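Probable tRNA pseudouridine synthase D (Methanosarcina mazei, PDB 1Z2Z) probably converts uridine-13 of transfer RNAs into pseudouridine, as a member of the TruD family of pseudouridine synthases. Local coordinates at residues I10-L14 with N279-C283; T67-L72 with K107-K111; V296-I300 with E347-P353. One frame throughout, in Å; residues are numbered along the deposited sequence.

Interaction 1: I10-L14 with N279-C283; sequences IGINL and NIILC
An irregular chain near the N-terminus, 10-14, crosses one face of the helical turn 279-283, part of the long helix 263-287, and together they bury 311 Å². Backbones are closest at Gly11 and Ile280, whose CA atoms lie 4.5 Å apart. Ile10 (phi/psi -132/36) brings its O to 2.9 Å from the modelled OD1 of Asn279, whose side-chain amide is probably turned over; its own side chain lies against Ile172. Gly11 follows at phi/psi 87/-41, angles that by themselves already favour glycine. Its CA is 3.6 Å from Ile280 CG1 and its C 3.7 Å from Asn279 CB. A CB on Gly11 would also clash with Asn279 CB, so the lack of a side chain permits this close approach. Ile12 is extended (-67/146) with an m,t side chain that places CG1 3.7 Å from Asn279 CG, while its CA sits 3.9 Å from Cys283 SG. Asn13 bends inward through a p rotamer, OD1 ending 3.4 Å from Cys283 SG. Leu14, nearly fully extended, points at the helix and sets CD2 3.5 Å from Cys283 CB; its O accepts a hydrogen bond from Arg427. Cys283, in rotamer m, is thus touched by every residue from Gly11 to Leu14. Van der Waals packing around the close approach of Gly11, with the thiol-bearing Cys283 at its centre, dominates what is clear of this largely buried contact.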
loop_
_atom_site.group_PDB
_atom_site.type_symbol
_atom_site.label_atom_id
_atom_site.label_comp_id
_atom_site.label_asym_id
_atom_site.label_seq_id
_atom_site.Cartn_x
_atom_site.Cartn_y
_atom_site.Cartn_z
ATOM N N ILE A 10 -4.951 -7.112 10.998
ATOM C CA ILE A 10 -3.813 -6.288 10.638
ATOM C C ILE A 10 -3.944 -4.896 11.247
ATOM O O ILE A 10 -3.567 -3.906 10.623
ATOM C CB ILE A 10 -3.649 -6.146 9.114
ATOM C CG1 ILE A 10 -4.916 -5.563 8.504
ATOM C CG2 ILE A 10 -3.297 -7.499 8.498
ATOM C CD1 ILE A 10 -4.851 -5.428 7.002
ATOM N N GLY A 11 -4.505 -4.832 12.454
ATOM C CA GLY A 11 -4.624 -3.571 13.162
ATOM C C GLY A 11 -5.824 -2.677 12.941
ATOM O O GLY A 11 -6.337 -2.084 13.894
ATOM N N ILE A 12 -6.259 -2.551 11.694
ATOM C CA ILE A 12 -7.415 -1.722 11.373
ATOM C C ILE A 12 -8.637 -2.379 11.983
ATOM O O ILE A 12 -8.701 -3.601 12.058
ATOM C CB ILE A 12 -7.597 -1.641 9.878
ATOM C CG1 ILE A 12 -6.262 -1.215 9.263
ATOM C CG2 ILE A 12 -8.781 -0.720 9.545
ATOM C CD1 ILE A 12 -6.209 -1.291 7.755
ATOM N N ASN A 13 -9.599 -1.579 12.430
ATOM C CA ASN A 13 -10.798 -2.137 13.035
ATOM C C ASN A 13 -11.931 -1.132 13.093
ATOM O O ASN A 13 -12.820 -1.248 13.929
ATOM C CB ASN A 13 -10.504 -2.632 14.449
ATOM C CG ASN A 13 -10.585 -1.524 15.480
ATOM O OD1 ASN A 13 -9.984 -0.456 15.326
ATOM N ND2 ASN A 13 -11.335 -1.774 16.547
ATOM N N LEU A 14 -11.911 -0.147 12.210
ATOM C CA LEU A 14 -12.971 0.847 12.212
ATOM C C LEU A 14 -12.909 1.731 10.988
ATOM O O LEU A 14 -12.319 1.356 9.985
ATOM C CB LEU A 14 -12.887 1.701 13.473
ATOM C CG LEU A 14 -11.553 2.407 13.688
ATOM C CD1 LEU A 14 -11.604 3.854 13.220
ATOM C CD2 LEU A 14 -11.250 2.350 15.154
ATOM N N ASN A 279 -1.249 0.720 12.750
ATOM C CA ASN A 279 -2.681 0.751 12.436
ATOM C C ASN A 279 -3.499 0.843 13.706
ATOM O O ASN A 279 -4.352 1.714 13.853
ATOM C CB ASN A 279 -3.092 -0.516 11.677
ATOM C CG ASN A 279 -2.759 -0.450 10.206
ATOM O OD1 ASN A 279 -2.368 -1.451 9.605
ATOM N ND2 ASN A 279 -2.926 0.724 9.611
ATOM N N ILE A 280 -3.246 -0.082 14.619
ATOM C CA ILE A 280 -3.955 -0.100 15.888
ATOM C C ILE A 280 -3.933 1.303 16.474
ATOM O O ILE A 280 -4.985 1.890 16.738
ATOM C CB ILE A 280 -3.275 -1.056 16.860
ATOM C CG1 ILE A 280 -3.102 -2.415 16.178
ATOM C CG2 ILE A 280 -4.097 -1.201 18.105
ATOM C CD1 ILE A 280 -2.439 -3.432 17.037
ATOM N N ILE A 281 -2.721 1.837 16.654
ATOM C CA ILE A 281 -2.527 3.169 17.216
ATOM C C ILE A 281 -3.377 4.235 16.543
ATOM O O ILE A 281 -4.030 5.034 17.215
ATOM C CB ILE A 281 -1.049 3.598 17.130
ATOM C CG1 ILE A 281 -0.217 2.783 18.127
ATOM C CG2 ILE A 281 -0.914 5.104 17.398
ATOM C CD1 ILE A 281 1.280 2.918 17.953
ATOM N N LEU A 282 -3.366 4.245 15.218
ATOM C CA LEU A 282 -4.129 5.223 14.460
ATOM C C LEU A 282 -5.622 5.149 14.770
ATOM O O LEU A 282 -6.330 6.162 14.718
ATOM C CB LEU A 282 -3.913 5.004 12.971
ATOM C CG LEU A 282 -3.864 6.301 12.169
ATOM C CD1 LEU A 282 -3.585 5.958 10.712
ATOM C CD2 LEU A 282 -5.170 7.082 12.310
ATOM N N CYS A 283 -6.088 3.942 15.088
ATOM C CA CYS A 283 -7.490 3.680 15.410
ATOM C C CYS A 283 -7.815 4.178 16.798
ATOM O O CYS A 283 -8.722 4.990 16.994
ATOM C CB CYS A 283 -7.767 2.175 15.359
ATOM S SG CYS A 283 -7.717 1.431 13.721
#

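Interaction 2: T67-L72 with K107-K111; sequences TLSRIL and KIHLK
The last turns of helix 61-72 face the irregular chain 107-111, which runs between helix 102-105 and strand 113-121. The helical segment 67-72 keeps its backbone bonds Ile71 N to Thr67 O (3.2 Å) and Leu72 N to Leu68 O (2.9 Å). Opposite it, residues 108-111 are extended, with phi from -132 to -77° and psi from 90 to 157°. The backbones stay well apart: CA of Thr67 is 9.4 Å from CA of Leu110, and CA of Ile71 is 8.6 Å from CA of Ile108. Side chains fill this gap, burying 217 Å².

Apolar contacts make up the interface. Ile108 and Leu110, two apart on the extended chain, both point at the helix, each with an m,t side chain. Ile108 CD1 sits among Leu68 CD2 (4.3 Å), Ile71 CG2 (4.2 Å) and Leu72 CD2 (4.4 Å). Leu110 CD1 meets Thr67 CG2 at 3.8 Å, Leu68 CD2 at 4.0 Å and Ile71 CD1 at 4.2 Å. Leu68 and Ile71, also m,t, therefore touch both partners.

Polar groups turn elsewhere, and no hydrogen bond crosses. The m rotamer of Thr67 presents its methyl to Leu110, while OG1 bonds to His63 O one turn earlier. Lys111 O is hydrogen-bonded to Trp59 NE1, tying the chain to the residues ahead of this helix.

This is a small hydrophobic patch near the protein surface, in which the i, i+1, i+4 and i+5 positions of an amphipathic helix pack on an extended connection leading into a strand of the mixed sheet.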
loop_
_atom_site.group_PDB
_atom_site.type_symbol
_atom_site.label_atom_id
_atom_site.label_comp_id
_atom_site.label_asym_id
_atom_site.label_seq_id
_atom_site.Cartn_x
_atom_site.Cartn_y
_atom_site.Cartn_z
ATOM N N THR A 67 5.879 -7.556 -24.940
ATOM C CA THR A 67 5.370 -7.548 -26.302
ATOM C C THR A 67 6.118 -6.488 -27.104
ATOM O O THR A 67 6.594 -6.754 -28.203
ATOM C CB THR A 67 3.840 -7.249 -26.338
ATOM O OG1 THR A 67 3.125 -8.393 -25.876
ATOM C CG2 THR A 67 3.366 -6.924 -27.744
ATOM N N LEU A 68 6.237 -5.284 -26.567
ATOM C CA LEU A 68 6.962 -4.262 -27.300
ATOM C C LEU A 68 8.414 -4.658 -27.459
ATOM O O LEU A 68 9.007 -4.392 -28.499
ATOM C CB LEU A 68 6.907 -2.920 -26.585
ATOM C CG LEU A 68 5.551 -2.242 -26.541
ATOM C CD1 LEU A 68 5.730 -0.923 -25.822
ATOM C CD2 LEU A 68 5.015 -2.010 -27.968
ATOM N N SER A 69 8.998 -5.293 -26.445
ATOM C CA SER A 69 10.396 -5.667 -26.586
ATOM C C SER A 69 10.590 -6.676 -27.720
ATOM O O SER A 69 11.640 -6.694 -28.347
ATOM C CB SER A 69 10.975 -6.216 -25.279
ATOM O OG SER A 69 10.791 -7.607 -25.166
ATOM N N ARG A 70 9.579 -7.495 -28.006
ATOM C CA ARG A 70 9.697 -8.467 -29.081
ATOM C C ARG A 70 9.591 -7.796 -30.455
ATOM O O ARG A 70 10.294 -8.156 -31.385
ATOM C CB ARG A 70 8.623 -9.534 -28.942
ATOM C CG ARG A 70 8.962 -10.660 -27.984
ATOM C CD ARG A 70 7.667 -11.320 -27.515
ATOM N NE ARG A 70 7.879 -12.557 -26.771
ATOM C CZ ARG A 70 6.940 -13.163 -26.061
ATOM N NH1 ARG A 70 5.717 -12.641 -25.992
ATOM N NH2 ARG A 70 7.228 -14.295 -25.424
ATOM N N ILE A 71 8.726 -6.800 -30.552
ATOM C CA ILE A 71 8.488 -6.056 -31.777
ATOM C C ILE A 71 9.654 -5.145 -32.140
ATOM O O ILE A 71 9.929 -4.890 -33.325
ATOM C CB ILE A 71 7.221 -5.187 -31.610
ATOM C CG1 ILE A 71 6.029 -6.113 -31.373
ATOM C CG2 ILE A 71 7.045 -4.254 -32.791
ATOM C CD1 ILE A 71 4.779 -5.398 -31.061
ATOM N N LEU A 72 10.320 -4.615 -31.121
ATOM C CA LEU A 72 11.455 -3.730 -31.349
ATOM C C LEU A 72 12.783 -4.484 -31.170
ATOM O O LEU A 72 13.845 -3.903 -31.353
ATOM C CB LEU A 72 11.391 -2.538 -30.384
ATOM C CG LEU A 72 10.159 -1.637 -30.368
ATOM C CD1 LEU A 72 10.135 -0.870 -29.055
ATOM C CD2 LEU A 72 10.166 -0.684 -31.550
ATOM N N LYS A 107 3.523 3.037 -36.232
ATOM C CA LYS A 107 3.147 1.883 -37.043
ATOM C C LYS A 107 2.772 0.655 -36.205
ATOM O O LYS A 107 2.411 -0.398 -36.740
ATOM C CB LYS A 107 4.301 1.537 -37.994
ATOM C CG LYS A 107 3.934 0.544 -39.072
ATOM C CD LYS A 107 4.937 0.477 -40.220
ATOM C CE LYS A 107 4.214 0.046 -41.502
ATOM N NZ LYS A 107 3.291 1.122 -41.972
ATOM N N ILE A 108 2.871 0.794 -34.885
ATOM C CA ILE A 108 2.528 -0.277 -33.950
ATOM C C ILE A 108 1.082 -0.054 -33.547
ATOM O O ILE A 108 0.722 1.009 -33.032
ATOM C CB ILE A 108 3.401 -0.219 -32.682
ATOM C CG1 ILE A 108 4.871 -0.421 -33.045
ATOM C CG2 ILE A 108 2.963 -1.275 -31.695
ATOM C CD1 ILE A 108 5.799 -0.346 -31.857
ATOM N N HIS A 109 0.249 -1.054 -33.793
ATOM C CA HIS A 109 -1.168 -0.963 -33.465
ATOM C C HIS A 109 -1.571 -2.225 -32.735
ATOM O O HIS A 109 -1.958 -3.210 -33.358
ATOM C CB HIS A 109 -2.001 -0.821 -34.743
ATOM C CG HIS A 109 -1.627 0.370 -35.568
ATOM N ND1 HIS A 109 -1.955 1.662 -35.204
ATOM C CD2 HIS A 109 -0.905 0.475 -36.710
ATOM C CE1 HIS A 109 -1.450 2.506 -36.085
ATOM N NE2 HIS A 109 -0.808 1.814 -37.010
ATOM N N LEU A 110 -1.452 -2.200 -31.412
ATOM C CA LEU A 110 -1.825 -3.348 -30.608
ATOM C C LEU A 110 -3.262 -3.177 -30.142
ATOM O O LEU A 110 -3.773 -2.063 -30.102
ATOM C CB LEU A 110 -0.877 -3.483 -29.429
ATOM C CG LEU A 110 0.444 -4.131 -29.857
ATOM C CD1 LEU A 110 1.546 -3.778 -28.864
ATOM C CD2 LEU A 110 0.249 -5.642 -29.953
ATOM N N LYS A 111 -3.921 -4.280 -29.813
ATOM C CA LYS A 111 -5.300 -4.201 -29.388
ATOM C C LYS A 111 -5.426 -3.701 -27.953
ATOM O O LYS A 111 -4.861 -4.282 -27.025
ATOM C CB LYS A 111 -5.986 -5.561 -29.532
ATOM C CG LYS A 111 -7.509 -5.498 -29.416
ATOM C CD LYS A 111 -8.126 -6.882 -29.279
ATOM C CE LYS A 111 -9.633 -6.826 -29.004
ATOM N NZ LYS A 111 -10.009 -6.364 -27.628
#

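Interaction 3: V296-I300 with E347-P353; sequences VEGDI and EFASGIP
This tight contact packs the turn ahead of strand 301-302 on the loop and first residues of helix 352-363, burying 355 Å². Val296 to Asp299 form a type II beta turn, with Glu297 at phi/psi -72/123 and Gly298 at 64/41. CA atoms of Gly298 and Ser350 lie 4.0 Å apart. Ser350 N donates the one hydrogen bond across the interface to Gly298 O (2.7 Å, 139°). Gly351 CA makes a CA-H...O contact with Glu297 O (3.6 Å). A CB on Gly298 would clash with Ser350 O, and one on Gly351, the N-cap residue, with Glu297 O. Apolar groups flank the backbone contact: Val296 CG2 meets Pro353 CD at 3.3 Å, and Ile300 (m,t) reaches Ala349 CB with CD1 at 3.8 Å. Asp299 OD2 accepts a weak hydrogen bond from Val296 N (2.8 Å) and forms a salt bridge with Arg285 of helix 263-287; Ser350 OG is hydrogen-bonded to Lys317. The carbonyls are crowded, Ser350 O lying only 2.4 Å from Glu297 O and 2.6 Å from Gly298 O. Acceptors cannot pair, so these approaches are probably strained or imprecisely modelled; cohesion comes from the Ser350 N to Gly298 O hydrogen bond and the apolar flanks.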
loop_
_atom_site.group_PDB
_atom_site.type_symbol
_atom_site.label_atom_id
_atom_site.label_comp_id
_atom_site.label_asym_id
_atom_site.label_seq_id
_atom_site.Cartn_x
_atom_site.Cartn_y
_atom_site.Cartn_z
ATOM N N VAL A 296 -2.321 18.533 19.553
ATOM C CA VAL A 296 -2.615 18.712 20.974
ATOM C C VAL A 296 -1.303 18.768 21.748
ATOM O O VAL A 296 -0.234 18.916 21.158
ATOM C CB VAL A 296 -3.461 17.554 21.549
ATOM C CG1 VAL A 296 -4.781 17.470 20.817
ATOM C CG2 VAL A 296 -2.697 16.242 21.456
ATOM N N GLU A 297 -1.367 18.646 23.065
ATOM C CA GLU A 297 -0.139 18.701 23.838
ATOM C C GLU A 297 0.697 17.438 23.663
ATOM O O GLU A 297 0.232 16.329 23.923
ATOM C CB GLU A 297 -0.447 18.925 25.319
ATOM C CG GLU A 297 -1.037 20.289 25.634
ATOM C CD GLU A 297 -1.290 20.476 27.114
ATOM O OE1 GLU A 297 -1.702 21.586 27.516
ATOM O OE2 GLU A 297 -1.078 19.508 27.876
ATOM N N GLY A 298 1.937 17.621 23.217
ATOM C CA GLY A 298 2.836 16.499 23.015
ATOM C C GLY A 298 2.360 15.544 21.941
ATOM O O GLY A 298 2.482 14.332 22.096
ATOM N N ASP A 299 1.836 16.098 20.849
ATOM C CA ASP A 299 1.319 15.310 19.734
ATOM C C ASP A 299 2.424 14.762 18.808
ATOM O O ASP A 299 2.292 13.654 18.277
ATOM C CB ASP A 299 0.327 16.162 18.915
ATOM C CG ASP A 299 -0.961 15.412 18.562
ATOM O OD1 ASP A 299 -0.946 14.165 18.510
ATOM O OD2 ASP A 299 -1.990 16.074 18.312
ATOM N N ILE A 300 3.506 15.526 18.631
ATOM C CA ILE A 300 4.644 15.166 17.756
ATOM C C ILE A 300 4.270 15.219 16.278
ATOM O O ILE A 300 3.521 14.378 15.784
ATOM C CB ILE A 300 5.225 13.747 18.042
ATOM C CG1 ILE A 300 5.943 13.723 19.388
ATOM C CG2 ILE A 300 6.241 13.366 16.965
ATOM C CD1 ILE A 300 6.592 12.391 19.700
ATOM N N GLU A 347 10.309 7.637 19.873
ATOM C CA GLU A 347 10.049 8.694 20.833
ATOM C C GLU A 347 8.545 8.830 21.019
ATOM O O GLU A 347 7.886 9.535 20.255
ATOM C CB GLU A 347 10.614 10.016 20.317
ATOM C CG GLU A 347 10.413 11.200 21.241
ATOM C CD GLU A 347 10.577 12.524 20.513
ATOM O OE1 GLU A 347 11.549 12.659 19.740
ATOM O OE2 GLU A 347 9.741 13.437 20.711
ATOM N N PHE A 348 7.999 8.152 22.024
ATOM C CA PHE A 348 6.568 8.233 22.289
ATOM C C PHE A 348 6.177 9.697 22.455
ATOM O O PHE A 348 6.990 10.512 22.866
ATOM C CB PHE A 348 6.212 7.456 23.561
ATOM C CG PHE A 348 6.743 6.052 23.584
ATOM C CD1 PHE A 348 6.970 5.357 22.395
ATOM C CD2 PHE A 348 7.008 5.416 24.796
ATOM C CE1 PHE A 348 7.459 4.042 22.414
ATOM C CE2 PHE A 348 7.494 4.103 24.832
ATOM C CZ PHE A 348 7.722 3.416 23.638
ATOM N N ALA A 349 4.937 10.032 22.120
ATOM C CA ALA A 349 4.461 11.402 22.253
ATOM C C ALA A 349 4.058 11.671 23.713
ATOM O O ALA A 349 4.105 10.772 24.551
ATOM C CB ALA A 349 3.276 11.627 21.323
ATOM N N SER A 350 3.674 12.906 24.018
ATOM C CA SER A 350 3.268 13.244 25.380
ATOM C C SER A 350 1.842 13.755 25.414
ATOM O O SER A 350 1.311 14.200 24.398
ATOM C CB SER A 350 4.192 14.308 25.981
ATOM O OG SER A 350 5.464 13.770 26.308
ATOM N N GLY A 351 1.231 13.697 26.591
ATOM C CA GLY A 351 -0.138 14.162 26.743
ATOM C C GLY A 351 -1.125 13.059 26.411
ATOM O O GLY A 351 -0.824 11.877 26.596
ATOM N N ILE A 352 -2.303 13.444 25.924
ATOM C CA ILE A 352 -3.333 12.480 25.554
ATOM C C ILE A 352 -2.828 11.499 24.483
ATOM O O ILE A 352 -2.966 10.277 24.638
ATOM C CB ILE A 352 -4.605 13.183 25.026
ATOM C CG1 ILE A 352 -5.266 13.986 26.151
ATOM C CG2 ILE A 352 -5.573 12.150 24.461
ATOM C CD1 ILE A 352 -6.448 14.827 25.689
ATOM N N PRO A 353 -2.237 12.018 23.383
ATOM C CA PRO A 353 -1.742 11.110 22.336
ATOM C C PRO A 353 -0.693 10.128 22.850
ATOM O O PRO A 353 -0.631 8.976 22.408
ATOM C CB PRO A 353 -1.191 12.065 21.273
ATOM C CG PRO A 353 -0.852 13.300 22.051
ATOM C CD PRO A 353 -1.991 13.425 23.017
#

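Interactions 1 and 3 lie on the same side of the chain's centre, 18 Å apart between centres and about 6 Å between nearest atoms. Helices 263-287 and 352-363 connect them: Ile280 and Ile281 of interaction 1 rest on Val360, while Asp299 of interaction 3 pairs with Arg285. Interaction 2 is on the opposite side, beside the mixed sheet, its centre 46 Å from that of interaction 1 and 56 Å from that of interaction 3. In sequence, the segments of interaction 1 are 265 residues apart and enclose the local interaction 2; interaction 3 follows. The N-terminal chain is thus brought onto helix 263-287, whereas the other two contacts join nearer neighbours.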